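Local coordinates for protein isocitrate dehydrogenase [NAD] subunit 2, mitochondrial (Saccharomyces cerevisiae, PDB 3BLX) that catalyses, in an octamer with subunit IDH1, the NAD-dependent oxidative decarboxylation of isocitrate in the citric acid cycle and also binds leaders of mitochondrial mRNAs, at residues 182-187 with 214-219; 175-180 with 209-214; 324-329 with 348-353; 38-43 with 296-301. All coordinates share one frame; numbering follows the deposited sequence.

Contact 1: residues 182-187 with 214-219; sequences PRVIVV and LTLETE
L214 enters ahead of the strand, its CD1 methyl set against P182 O. The parallel pairing opens at T215, which straddles R183: T215 N donates to P182 O at 2.9 Å, while T215 O accepts the N-H of V184. L216 turns to the other face. Its CG is anti to the backbone N (chi1 176°), which carries L216 CD1 obliquely across to V184 CG2 at 3.6 Å and V186 CG2 at 4.0 Å. E217 is the polar centre: its N-H donates to V184 O, its O accepts the N-H of V186, and its extended side chain runs along the face it shares with R183. There the guanidinium grips the carboxylate side-on, R183 NE to E217 OE2 at 3.1 Å and R183 NH2 to E217 OE1 at 3.0 Å, the latter almost straight at 170°. The planes stand 53° apart, so both nitrogens come from above the carboxylate plane. I185 CD1 lies over one guanidinium face, off toward its rim, and NH1 goes on to D237 and A234 O. An alanine at R183 removes the guanidinium, and with it the grip on E217 and the bridge to D237, which would probably leave the two strands less firmly joined on this face. E219 N closes the pairing on V186 O at 2.9 Å; its carboxylate binds Y235 and K227. Strand 215-220, one of the two outermost in the sheet within this chain, follows 183-188 by the beta-alpha-beta crossover through helix 195-208. That helix and helix 162-178 pack on the V184, V186 and L216 face; strand 238-242 pairs beyond 183-188.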
loop_
_atom_site.group_PDB
_atom_site.type_symbol
_atom_site.label_atom_id
_atom_site.label_comp_id
_atom_site.label_asym_id
_atom_site.label_seq_id
_atom_site.Cartn_x
_atom_site.Cartn_y
_atom_site.Cartn_z
ATOM N N PRO B 182 -33.101 -18.158 -50.864
ATOM C CA PRO B 182 -32.848 -19.600 -50.820
ATOM C C PRO B 182 -32.151 -20.042 -49.517
ATOM O O PRO B 182 -32.639 -20.996 -48.900
ATOM C CB PRO B 182 -31.926 -19.847 -52.029
ATOM C CG PRO B 182 -31.781 -18.549 -52.730
ATOM C CD PRO B 182 -32.233 -17.452 -51.819
ATOM N N ARG B 183 -31.063 -19.369 -49.111
ATOM C CA ARG B 183 -30.204 -19.840 -48.007
ATOM C C ARG B 183 -30.417 -19.116 -46.698
ATOM O O ARG B 183 -30.518 -17.899 -46.678
ATOM C CB ARG B 183 -28.719 -19.679 -48.339
ATOM C CG ARG B 183 -28.347 -19.946 -49.752
ATOM C CD ARG B 183 -27.263 -18.973 -50.147
ATOM N NE ARG B 183 -25.964 -19.284 -49.563
ATOM C CZ ARG B 183 -24.926 -18.454 -49.570
ATOM N NH1 ARG B 183 -25.045 -17.253 -50.110
ATOM N NH2 ARG B 183 -23.770 -18.819 -49.035
ATOM N N VAL B 184 -30.471 -19.865 -45.598
ATOM C CA VAL B 184 -30.241 -19.252 -44.297
ATOM C C VAL B 184 -28.934 -19.785 -43.758
ATOM O O VAL B 184 -28.694 -20.985 -43.727
ATOM C CB VAL B 184 -31.393 -19.421 -43.295
ATOM C CG1 VAL B 184 -32.695 -19.759 -44.016
ATOM C CG2 VAL B 184 -31.050 -20.439 -42.266
ATOM N N ILE B 185 -28.062 -18.856 -43.420
ATOM C CA ILE B 185 -26.751 -19.168 -42.877
ATOM C C ILE B 185 -26.711 -18.944 -41.364
ATOM O O ILE B 185 -26.917 -17.823 -40.894
ATOM C CB ILE B 185 -25.704 -18.274 -43.528
ATOM C CG1 ILE B 185 -25.723 -18.497 -45.047
ATOM C CG2 ILE B 185 -24.355 -18.521 -42.912
ATOM C CD1 ILE B 185 -24.800 -17.592 -45.797
ATOM N N VAL B 186 -26.483 -20.011 -40.605
ATOM C CA VAL B 186 -26.228 -19.868 -39.185
ATOM C C VAL B 186 -24.749 -19.553 -39.003
ATOM O O VAL B 186 -23.894 -20.297 -39.480
ATOM C CB VAL B 186 -26.557 -21.137 -38.398
ATOM C CG1 VAL B 186 -25.973 -21.016 -37.035
ATOM C CG2 VAL B 186 -28.041 -21.334 -38.285
ATOM N N VAL B 187 -24.467 -18.429 -38.343
ATOM C CA VAL B 187 -23.105 -18.004 -37.999
ATOM C C VAL B 187 -22.788 -18.342 -36.535
ATOM O O VAL B 187 -23.588 -18.071 -35.640
ATOM C CB VAL B 187 -22.899 -16.494 -38.248
ATOM C CG1 VAL B 187 -21.577 -16.025 -37.704
ATOM C CG2 VAL B 187 -22.945 -16.210 -39.711
ATOM N N LEU B 214 -35.893 -24.216 -48.217
ATOM C CA LEU B 214 -34.764 -23.407 -47.808
ATOM C C LEU B 214 -33.515 -24.247 -47.574
ATOM O O LEU B 214 -33.589 -25.348 -47.028
ATOM C CB LEU B 214 -35.140 -22.656 -46.550
ATOM C CG LEU B 214 -35.685 -21.236 -46.723
ATOM C CD1 LEU B 214 -35.956 -20.917 -48.163
ATOM C CD2 LEU B 214 -36.913 -21.076 -45.904
ATOM N N THR B 215 -32.376 -23.725 -48.012
ATOM C CA THR B 215 -31.084 -24.362 -47.786
ATOM C C THR B 215 -30.412 -23.800 -46.530
ATOM O O THR B 215 -30.173 -22.603 -46.423
ATOM C CB THR B 215 -30.146 -24.129 -48.975
ATOM O OG1 THR B 215 -30.845 -24.405 -50.189
ATOM C CG2 THR B 215 -28.909 -25.018 -48.878
ATOM N N LEU B 216 -30.105 -24.670 -45.581
ATOM C CA LEU B 216 -29.344 -24.292 -44.392
ATOM C C LEU B 216 -27.845 -24.508 -44.573
ATOM O O LEU B 216 -27.395 -25.636 -44.757
ATOM C CB LEU B 216 -29.817 -25.097 -43.177
ATOM C CG LEU B 216 -29.024 -24.862 -41.894
ATOM C CD1 LEU B 216 -29.195 -23.416 -41.494
ATOM C CD2 LEU B 216 -29.473 -25.767 -40.755
ATOM N N GLU B 217 -27.072 -23.431 -44.520
ATOM C CA GLU B 217 -25.618 -23.557 -44.411
ATOM C C GLU B 217 -25.194 -23.070 -43.044
ATOM O O GLU B 217 -25.857 -22.209 -42.452
ATOM C CB GLU B 217 -24.900 -22.734 -45.478
ATOM C CG GLU B 217 -25.468 -22.917 -46.885
ATOM C CD GLU B 217 -24.714 -22.123 -47.936
ATOM O OE1 GLU B 217 -23.726 -21.438 -47.577
ATOM O OE2 GLU B 217 -25.112 -22.187 -49.122
ATOM N N THR B 218 -24.094 -23.620 -42.538
ATOM C CA THR B 218 -23.474 -23.089 -41.324
ATOM C C THR B 218 -22.113 -22.496 -41.664
ATOM O O THR B 218 -21.415 -23.003 -42.553
ATOM C CB THR B 218 -23.319 -24.162 -40.217
ATOM O OG1 THR B 218 -22.370 -25.158 -40.627
ATOM C CG2 THR B 218 -24.672 -24.807 -39.881
ATOM N N GLU B 219 -21.730 -21.426 -40.968
ATOM C CA GLU B 219 -20.441 -20.807 -41.260
ATOM C C GLU B 219 -19.737 -20.268 -40.008
ATOM O O GLU B 219 -20.397 -19.701 -39.141
ATOM C CB GLU B 219 -20.654 -19.703 -42.289
ATOM C CG GLU B 219 -19.463 -19.453 -43.191
ATOM C CD GLU B 219 -19.866 -18.714 -44.462
ATOM O OE1 GLU B 219 -20.950 -18.080 -44.485
ATOM O OE2 GLU B 219 -19.098 -18.774 -45.448
#

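Contact 2: residues 175-180 with 209-214; sequences YARAIG and KEYPDL
R177 and D213 cross at about a right angle as chains, yet their flat ends lie nearly coplanar, 18° apart. The arginine leaves its helix with CG anti to the backbone N (chi1 163°) and bends at chi3, which presents NE and NH2 side-on to the carboxylate. R177 NE meets D213 OD2 at 3.2 Å and R177 NH2 meets D213 OD1 at 3.0 Å; each oxygen uses its syn lone pair and sits in the guanidinium plane. This is a textbook bidentate salt bridge, made between two exposed residues. The Y211 ring is tilted 42° to the guanidinium and brings its CD2 over one face, 3.5 Å from R177 NH2. A type I turn from Y211 to L214 puts the aspartate and the tyrosine on the same arginine. Underneath, the contact turns apolar: L214 CD2 reaches R177 CB at 4.0 Å, and L214 CG lies by A176 CB. G180, with its positive phi, ends the helix in a Schellman motif. The arrangement thus ties the C-terminal end of helix 162-178 to the loop between helix 195-208 and strand 215-220. F173, on the same helix, meets the Y211 ring almost parallel and also touches L214, and A176 packs on V239 of strand 238-242.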
loop_
_atom_site.group_PDB
_atom_site.type_symbol
_atom_site.label_atom_id
_atom_site.label_comp_id
_atom_site.label_asym_id
_atom_site.label_seq_id
_atom_site.Cartn_x
_atom_site.Cartn_y
_atom_site.Cartn_z
ATOM N N TYR B 175 -38.664 -15.786 -42.510
ATOM C CA TYR B 175 -38.364 -14.482 -43.056
ATOM C C TYR B 175 -37.584 -14.632 -44.360
ATOM O O TYR B 175 -37.656 -13.780 -45.238
ATOM C CB TYR B 175 -37.562 -13.657 -42.030
ATOM C CG TYR B 175 -37.326 -12.218 -42.435
ATOM C CD1 TYR B 175 -36.149 -11.835 -43.093
ATOM C CD2 TYR B 175 -38.286 -11.241 -42.170
ATOM C CE1 TYR B 175 -35.938 -10.516 -43.472
ATOM C CE2 TYR B 175 -38.092 -9.923 -42.544
ATOM C CZ TYR B 175 -36.918 -9.559 -43.197
ATOM O OH TYR B 175 -36.733 -8.237 -43.570
ATOM N N ALA B 176 -36.823 -15.703 -44.492
ATOM C CA ALA B 176 -36.117 -15.928 -45.735
ATOM C C ALA B 176 -37.130 -16.319 -46.821
ATOM O O ALA B 176 -37.109 -15.798 -47.938
ATOM C CB ALA B 176 -35.079 -16.985 -45.554
ATOM N N ARG B 177 -38.022 -17.240 -46.475
ATOM C CA ARG B 177 -39.139 -17.593 -47.332
ATOM C C ARG B 177 -39.944 -16.342 -47.717
ATOM O O ARG B 177 -40.154 -16.072 -48.891
ATOM C CB ARG B 177 -40.008 -18.623 -46.620
ATOM C CG ARG B 177 -41.397 -18.793 -47.169
ATOM C CD ARG B 177 -42.211 -19.710 -46.254
ATOM N NE ARG B 177 -41.713 -21.078 -46.322
ATOM C CZ ARG B 177 -42.088 -22.043 -45.494
ATOM N NH1 ARG B 177 -42.954 -21.752 -44.531
ATOM N NH2 ARG B 177 -41.601 -23.283 -45.622
ATOM N N ALA B 178 -40.351 -15.558 -46.727
ATOM C CA ALA B 178 -41.130 -14.334 -46.946
ATOM C C ALA B 178 -40.490 -13.190 -47.778
ATOM O O ALA B 178 -41.188 -12.289 -48.212
ATOM C CB ALA B 178 -41.636 -13.786 -45.610
ATOM N N ILE B 179 -39.189 -13.207 -48.000
ATOM C CA ILE B 179 -38.583 -12.194 -48.848
ATOM C C ILE B 179 -37.888 -12.858 -50.030
ATOM O O ILE B 179 -37.110 -12.211 -50.736
ATOM C CB ILE B 179 -37.533 -11.332 -48.100
ATOM C CG1 ILE B 179 -36.448 -12.204 -47.467
ATOM C CG2 ILE B 179 -38.174 -10.484 -47.033
ATOM C CD1 ILE B 179 -35.271 -11.400 -46.948
ATOM N N GLY B 180 -38.148 -14.153 -50.223
ATOM C CA GLY B 180 -37.590 -14.898 -51.343
ATOM C C GLY B 180 -36.078 -15.097 -51.377
ATOM O O GLY B 180 -35.397 -14.720 -52.320
ATOM N N LYS B 209 -35.508 -29.371 -41.534
ATOM C CA LYS B 209 -36.370 -30.343 -42.180
ATOM C C LYS B 209 -37.806 -29.870 -42.306
ATOM O O LYS B 209 -38.534 -30.370 -43.151
ATOM C CB LYS B 209 -36.308 -31.699 -41.465
ATOM C CG LYS B 209 -36.694 -31.674 -40.000
ATOM C CD LYS B 209 -36.007 -32.820 -39.265
ATOM C CE LYS B 209 -34.522 -32.922 -39.656
ATOM N NZ LYS B 209 -33.771 -33.908 -38.819
ATOM N N GLU B 210 -38.204 -28.910 -41.477
ATOM C CA GLU B 210 -39.529 -28.311 -41.599
ATOM C C GLU B 210 -39.562 -27.173 -42.600
ATOM O O GLU B 210 -40.587 -26.529 -42.773
ATOM C CB GLU B 210 -40.043 -27.812 -40.266
ATOM C CG GLU B 210 -39.939 -28.825 -39.169
ATOM C CD GLU B 210 -40.528 -28.313 -37.884
ATOM O OE1 GLU B 210 -41.531 -27.565 -37.964
ATOM O OE2 GLU B 210 -39.991 -28.661 -36.804
ATOM N N TYR B 211 -38.440 -26.925 -43.261
ATOM C CA TYR B 211 -38.384 -25.897 -44.293
ATOM C C TYR B 211 -37.537 -26.382 -45.462
ATOM O O TYR B 211 -36.365 -26.016 -45.595
ATOM C CB TYR B 211 -37.830 -24.587 -43.723
ATOM C CG TYR B 211 -38.608 -24.046 -42.534
ATOM C CD1 TYR B 211 -38.342 -24.485 -41.243
ATOM C CD2 TYR B 211 -39.608 -23.106 -42.698
ATOM C CE1 TYR B 211 -39.056 -24.007 -40.149
ATOM C CE2 TYR B 211 -40.334 -22.620 -41.607
ATOM C CZ TYR B 211 -40.046 -23.077 -40.331
ATOM O OH TYR B 211 -40.730 -22.625 -39.221
ATOM N N PRO B 212 -38.128 -27.239 -46.305
ATOM C CA PRO B 212 -37.420 -27.950 -47.375
ATOM C C PRO B 212 -37.094 -27.017 -48.517
ATOM O O PRO B 212 -36.133 -27.266 -49.229
ATOM C CB PRO B 212 -38.425 -29.010 -47.822
ATOM C CG PRO B 212 -39.477 -29.047 -46.729
ATOM C CD PRO B 212 -39.530 -27.661 -46.201
ATOM N N ASP B 213 -37.881 -25.951 -48.672
ATOM C CA ASP B 213 -37.640 -24.938 -49.710
ATOM C C ASP B 213 -36.420 -24.083 -49.424
ATOM O O ASP B 213 -35.968 -23.313 -50.275
ATOM C CB ASP B 213 -38.847 -24.015 -49.902
ATOM C CG ASP B 213 -39.435 -23.494 -48.591
ATOM O OD1 ASP B 213 -39.732 -24.299 -47.666
ATOM O OD2 ASP B 213 -39.640 -22.259 -48.516
ATOM N N LEU B 214 -35.893 -24.216 -48.217
ATOM C CA LEU B 214 -34.764 -23.407 -47.808
ATOM C C LEU B 214 -33.515 -24.247 -47.574
ATOM O O LEU B 214 -33.589 -25.348 -47.028
ATOM C CB LEU B 214 -35.140 -22.656 -46.550
ATOM C CG LEU B 214 -35.685 -21.236 -46.723
ATOM C CD1 LEU B 214 -35.956 -20.917 -48.163
ATOM C CD2 LEU B 214 -36.913 -21.076 -45.904
#

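Contact 3: residues 324-329 with 348-353; sequences STIASG and EAVIKR
The guanidinium of R353 is the flat group here, and one of its faces is laid on I326: I326 CB sits 4.0 Å above the plane, displaced toward the rim. R353 places its CG between the backbone N and the carbonyl carbon (chi1 37°) and bends again at chi2 and chi3, so the chain folds across I326 at about a right angle. The aliphatic part does most of the touching: R353 CG lies 3.5 Å from I326 CG2 and 3.9 Å from T325 CG2, and CD follows along the same isoleucine methyl. I326 is therefore covered by the arginine on one flank and by the helix itself on another. Its CG1 and CG2 both rest against V350 CG2, the two side chains crossing at about a right angle, while I326 CD1 reaches back to A349 CB, one residue earlier, at 4.1 Å. An alanine at I326 keeps CB but lacks CG1, CG2 and CD1, which would probably leave V350 and A349 poorly packed and the aliphatic part of R353 less supported. No hydrogen bond spans the two segments, so the join is one of shape. V350 also touches V322 and L323, about one turn back from I326 along helix 312-326, and the backbone beyond I326 is held by R333, which bonds to A327 O. The arrangement is helix-to-helix packing between the C-terminal ends of helices 312-326 and 343-352, the last two helices of this isocitrate/isopropylmalate dehydrogenase fold.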
loop_
_atom_site.group_PDB
_atom_site.type_symbol
_atom_site.label_atom_id
_atom_site.label_comp_id
_atom_site.label_asym_id
_atom_site.label_seq_id
_atom_site.Cartn_x
_atom_site.Cartn_y
_atom_site.Cartn_z
ATOM N N SER B 324 -35.587 6.310 -51.831
ATOM C CA SER B 324 -34.591 5.501 -52.516
ATOM C C SER B 324 -34.083 6.227 -53.765
ATOM O O SER B 324 -32.875 6.434 -53.941
ATOM C CB SER B 324 -35.167 4.137 -52.880
ATOM O OG SER B 324 -35.071 3.233 -51.789
ATOM N N THR B 325 -35.021 6.642 -54.610
ATOM C CA THR B 325 -34.690 7.371 -55.830
ATOM C C THR B 325 -34.336 8.846 -55.584
ATOM O O THR B 325 -33.489 9.408 -56.285
ATOM C CB THR B 325 -35.819 7.209 -56.906
ATOM O OG1 THR B 325 -35.415 7.788 -58.158
ATOM C CG2 THR B 325 -37.112 7.848 -56.445
ATOM N N ILE B 326 -34.968 9.472 -54.589
ATOM C CA ILE B 326 -34.656 10.862 -54.281
ATOM C C ILE B 326 -33.258 10.991 -53.694
ATOM O O ILE B 326 -32.686 12.075 -53.704
ATOM C CB ILE B 326 -35.713 11.576 -53.376
ATOM C CG1 ILE B 326 -35.194 11.795 -51.960
ATOM C CG2 ILE B 326 -37.049 10.878 -53.402
ATOM C CD1 ILE B 326 -34.574 13.171 -51.736
ATOM N N ALA B 327 -32.694 9.891 -53.204
ATOM C CA ALA B 327 -31.327 9.949 -52.699
ATOM C C ALA B 327 -30.353 10.054 -53.876
ATOM O O ALA B 327 -29.133 10.056 -53.691
ATOM C CB ALA B 327 -31.003 8.762 -51.767
ATOM N N SER B 328 -30.917 10.177 -55.081
ATOM C CA SER B 328 -30.153 10.469 -56.313
ATOM C C SER B 328 -30.261 11.943 -56.838
ATOM O O SER B 328 -31.339 12.422 -57.261
ATOM C CB SER B 328 -30.510 9.458 -57.414
ATOM O OG SER B 328 -29.423 9.275 -58.311
ATOM N N GLY B 329 -29.119 12.639 -56.820
ATOM C CA GLY B 329 -29.061 14.070 -57.062
ATOM C C GLY B 329 -28.637 14.828 -55.805
ATOM O O GLY B 329 -29.440 15.007 -54.894
ATOM N N GLU B 348 -40.561 16.681 -48.969
ATOM C CA GLU B 348 -41.460 16.920 -50.100
ATOM C C GLU B 348 -40.795 16.519 -51.407
ATOM O O GLU B 348 -41.473 16.146 -52.352
ATOM C CB GLU B 348 -41.954 18.370 -50.127
ATOM C CG GLU B 348 -40.849 19.400 -49.915
ATOM C CD GLU B 348 -41.368 20.700 -49.322
ATOM O OE1 GLU B 348 -40.569 21.660 -49.171
ATOM O OE2 GLU B 348 -42.574 20.752 -49.003
ATOM N N ALA B 349 -39.462 16.565 -51.449
ATOM C CA ALA B 349 -38.719 16.040 -52.594
ATOM C C ALA B 349 -39.065 14.580 -52.791
ATOM O O ALA B 349 -39.055 14.076 -53.908
ATOM C CB ALA B 349 -37.226 16.208 -52.396
ATOM N N VAL B 350 -39.380 13.911 -51.689
ATOM C CA VAL B 350 -39.805 12.518 -51.701
ATOM C C VAL B 350 -41.270 12.437 -52.064
ATOM O O VAL B 350 -41.676 11.550 -52.804
ATOM C CB VAL B 350 -39.551 11.839 -50.316
ATOM C CG1 VAL B 350 -40.480 10.632 -50.089
ATOM C CG2 VAL B 350 -38.090 11.438 -50.168
ATOM N N ILE B 351 -42.074 13.359 -51.540
ATOM C CA ILE B 351 -43.503 13.381 -51.860
ATOM C C ILE B 351 -43.702 13.640 -53.358
ATOM O O ILE B 351 -44.723 13.253 -53.934
ATOM C CB ILE B 351 -44.284 14.440 -51.029
ATOM C CG1 ILE B 351 -43.970 14.315 -49.535
ATOM C CG2 ILE B 351 -45.785 14.299 -51.254
ATOM C CD1 ILE B 351 -44.649 15.364 -48.670
ATOM N N LYS B 352 -42.709 14.292 -53.975
ATOM C CA LYS B 352 -42.697 14.558 -55.419
ATOM C C LYS B 352 -42.835 13.260 -56.207
ATOM O O LYS B 352 -43.813 13.060 -56.929
ATOM C CB LYS B 352 -41.402 15.271 -55.849
ATOM C CG LYS B 352 -41.298 16.744 -55.453
ATOM C CD LYS B 352 -42.512 17.545 -55.916
ATOM C CE LYS B 352 -42.449 18.992 -55.426
ATOM N NZ LYS B 352 -43.673 19.763 -55.809
ATOM N N ARG B 353 -41.848 12.380 -56.063
ATOM C CA ARG B 353 -41.859 11.094 -56.757
ATOM C C ARG B 353 -42.617 10.019 -55.976
ATOM O O ARG B 353 -42.500 8.830 -56.249
ATOM C CB ARG B 353 -40.436 10.635 -57.086
ATOM C CG ARG B 353 -39.417 10.950 -56.043
ATOM C CD ARG B 353 -38.816 12.342 -56.215
ATOM N NE ARG B 353 -37.534 12.315 -56.918
ATOM C CZ ARG B 353 -36.699 13.353 -57.020
ATOM N NH1 ARG B 353 -36.996 14.522 -56.459
ATOM N NH2 ARG B 353 -35.554 13.219 -57.683
#

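Contact 4: residues 38-43 with 296-301; sequences KSVKKI and TALLLS
Two helices of the isocitrate/isopropylmalate dehydrogenase fold, 33-45 from near the N-terminus and 296-309 from far along the chain, pack here at a crossing angle of -48°, their axes 9.8 Å apart over the short segments. The join is almost wholly apolar, without a hydrogen bond across it, and every residue that touches is buried. Its dense part is V40 against two successive leucines. V40 sets CG2 anti to the carbonyl carbon and sends that methyl in between them: V40 CG2 lies 3.3 Å from L299 CD1 and 4.0 Å from L298 CG. V40 and L299 slide past each other in opposite directions, so the leucine methyl also comes up beside V40 CA, whereas L298 crosses V40 at about a right angle. L298 reaches in with CG anti to the backbone N (chi1 -170°). L84 of strand 82-85 touches both V40 and L298 and closes that side. Toward S39 the fit slackens, S39 OG being 4.4 Å from L299 CD2. The opposite character belongs to the outward side of helix 33-45. K38 and K42 are exposed and stay well away from the leucines, and K41 points off to a salt bridge with E28 and a cation-pi contact with F26. On the inner side the packing continues into the C-terminal helices, since I43 touches I318 and V350 while L299 touches L323. The last link across the pair is methyl to methyl, I43 CD1 reaching L299 CD2 at 4.0 Å with the two side chains crossing at about a right angle.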
loop_
_atom_site.group_PDB
_atom_site.type_symbol
_atom_site.label_atom_id
_atom_site.label_comp_id
_atom_site.label_asym_id
_atom_site.label_seq_id
_atom_site.Cartn_x
_atom_site.Cartn_y
_atom_site.Cartn_z
ATOM N N LYS B 38 -42.014 13.927 -37.832
ATOM C CA LYS B 38 -42.902 14.841 -38.546
ATOM C C LYS B 38 -42.864 14.462 -40.004
ATOM O O LYS B 38 -43.899 14.364 -40.645
ATOM C CB LYS B 38 -42.453 16.292 -38.358
ATOM C CG LYS B 38 -43.456 17.357 -38.794
ATOM C CD LYS B 38 -43.144 18.667 -38.090
ATOM C CE LYS B 38 -44.129 19.741 -38.461
ATOM N NZ LYS B 38 -43.657 20.631 -39.541
ATOM N N SER B 39 -41.654 14.229 -40.506
ATOM C CA SER B 39 -41.449 13.852 -41.895
ATOM C C SER B 39 -42.103 12.528 -42.267
ATOM O O SER B 39 -42.475 12.318 -43.417
ATOM C CB SER B 39 -39.966 13.752 -42.203
ATOM O OG SER B 39 -39.799 12.969 -43.359
ATOM N N VAL B 40 -42.230 11.624 -41.305
ATOM C CA VAL B 40 -42.821 10.333 -41.613
ATOM C C VAL B 40 -44.325 10.461 -41.747
ATOM O O VAL B 40 -44.933 9.792 -42.561
ATOM C CB VAL B 40 -42.493 9.274 -40.559
ATOM C CG1 VAL B 40 -43.283 7.988 -40.835
ATOM C CG2 VAL B 40 -40.998 9.013 -40.531
ATOM N N LYS B 41 -44.916 11.336 -40.946
ATOM C CA LYS B 41 -46.353 11.551 -40.969
ATOM C C LYS B 41 -46.795 12.265 -42.261
ATOM O O LYS B 41 -47.830 11.931 -42.847
ATOM C CB LYS B 41 -46.778 12.339 -39.723
ATOM C CG LYS B 41 -46.530 11.610 -38.406
ATOM C CD LYS B 41 -46.781 12.505 -37.188
ATOM C CE LYS B 41 -46.794 11.678 -35.906
ATOM N NZ LYS B 41 -47.456 12.350 -34.764
ATOM N N LYS B 42 -45.992 13.229 -42.707
ATOM C CA LYS B 42 -46.272 13.992 -43.926
ATOM C C LYS B 42 -46.168 13.148 -45.202
ATOM O O LYS B 42 -46.765 13.478 -46.230
ATOM C CB LYS B 42 -45.328 15.199 -44.037
ATOM C CG LYS B 42 -45.576 16.310 -43.015
ATOM C CD LYS B 42 -44.723 17.559 -43.302
ATOM C CE LYS B 42 -45.012 18.670 -42.302
ATOM N NZ LYS B 42 -44.220 19.895 -42.601
ATOM N N ILE B 43 -45.388 12.074 -45.134
ATOM C CA ILE B 43 -45.209 11.170 -46.263
ATOM C C ILE B 43 -46.202 10.020 -46.173
ATOM O O ILE B 43 -46.485 9.354 -47.158
ATOM C CB ILE B 43 -43.779 10.622 -46.303
ATOM C CG1 ILE B 43 -42.782 11.769 -46.442
ATOM C CG2 ILE B 43 -43.584 9.668 -47.439
ATOM C CD1 ILE B 43 -41.376 11.310 -46.772
ATOM N N THR B 296 -34.300 9.198 -43.500
ATOM C CA THR B 296 -34.233 7.978 -44.301
ATOM C C THR B 296 -34.314 6.701 -43.471
ATOM O O THR B 296 -35.050 5.761 -43.820
ATOM C CB THR B 296 -32.924 7.887 -45.071
ATOM O OG1 THR B 296 -32.698 9.102 -45.792
ATOM C CG2 THR B 296 -32.979 6.710 -46.025
ATOM N N ALA B 297 -33.523 6.671 -42.396
ATOM C CA ALA B 297 -33.444 5.519 -41.515
ATOM C C ALA B 297 -34.803 5.238 -40.911
ATOM O O ALA B 297 -35.296 4.119 -40.978
ATOM C CB ALA B 297 -32.427 5.769 -40.446
ATOM N N LEU B 298 -35.424 6.257 -40.327
ATOM C CA LEU B 298 -36.763 6.067 -39.783
ATOM C C LEU B 298 -37.787 5.728 -40.894
ATOM O O LEU B 298 -38.662 4.879 -40.706
ATOM C CB LEU B 298 -37.195 7.269 -38.929
ATOM C CG LEU B 298 -38.476 7.077 -38.106
ATOM C CD1 LEU B 298 -38.434 5.783 -37.312
ATOM C CD2 LEU B 298 -38.722 8.242 -37.184
ATOM N N LEU B 299 -37.661 6.367 -42.053
ATOM C CA LEU B 299 -38.544 6.068 -43.194
ATOM C C LEU B 299 -38.497 4.608 -43.629
ATOM O O LEU B 299 -39.529 3.981 -43.907
ATOM C CB LEU B 299 -38.189 6.956 -44.386
ATOM C CG LEU B 299 -39.115 8.107 -44.765
ATOM C CD1 LEU B 299 -40.092 8.448 -43.664
ATOM C CD2 LEU B 299 -38.275 9.323 -45.186
ATOM N N LEU B 300 -37.284 4.072 -43.691
ATOM C CA LEU B 300 -37.098 2.708 -44.136
ATOM C C LEU B 300 -37.613 1.721 -43.111
ATOM O O LEU B 300 -37.958 0.600 -43.462
ATOM C CB LEU B 300 -35.630 2.441 -44.463
ATOM C CG LEU B 300 -35.175 3.127 -45.746
ATOM C CD1 LEU B 300 -33.674 3.204 -45.848
ATOM C CD2 LEU B 300 -35.755 2.376 -46.924
ATOM N N SER B 301 -37.674 2.141 -41.849
ATOM C CA SER B 301 -38.249 1.295 -40.807
ATOM C C SER B 301 -39.750 1.304 -40.967
ATOM O O SER B 301 -40.426 0.361 -40.572
ATOM C CB SER B 301 -37.881 1.784 -39.399
ATOM O OG SER B 301 -36.485 1.957 -39.241
#

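Contact 4 is the buried one, almost wholly apolar, whereas contacts 1, 2 and 3 are partly open and each uses an arginine. In contacts 1 and 2 that arginine forms a two-point salt bridge; in contact 3 it mainly lies over a hydrocarbon. Contacts 1 and 2 share L214 and work on the same corner of the sheet: one pairs strands, the other fastens a helix end to the loop before the edge strand, and V184 CG1 meets A176 CB between them. Contacts 3 and 4 form a second group, their centres about 13 Å apart, joined where V350 CG1 touches I43 CD1. Contacts 1 and 4 lie on opposite sides of the chain's centre.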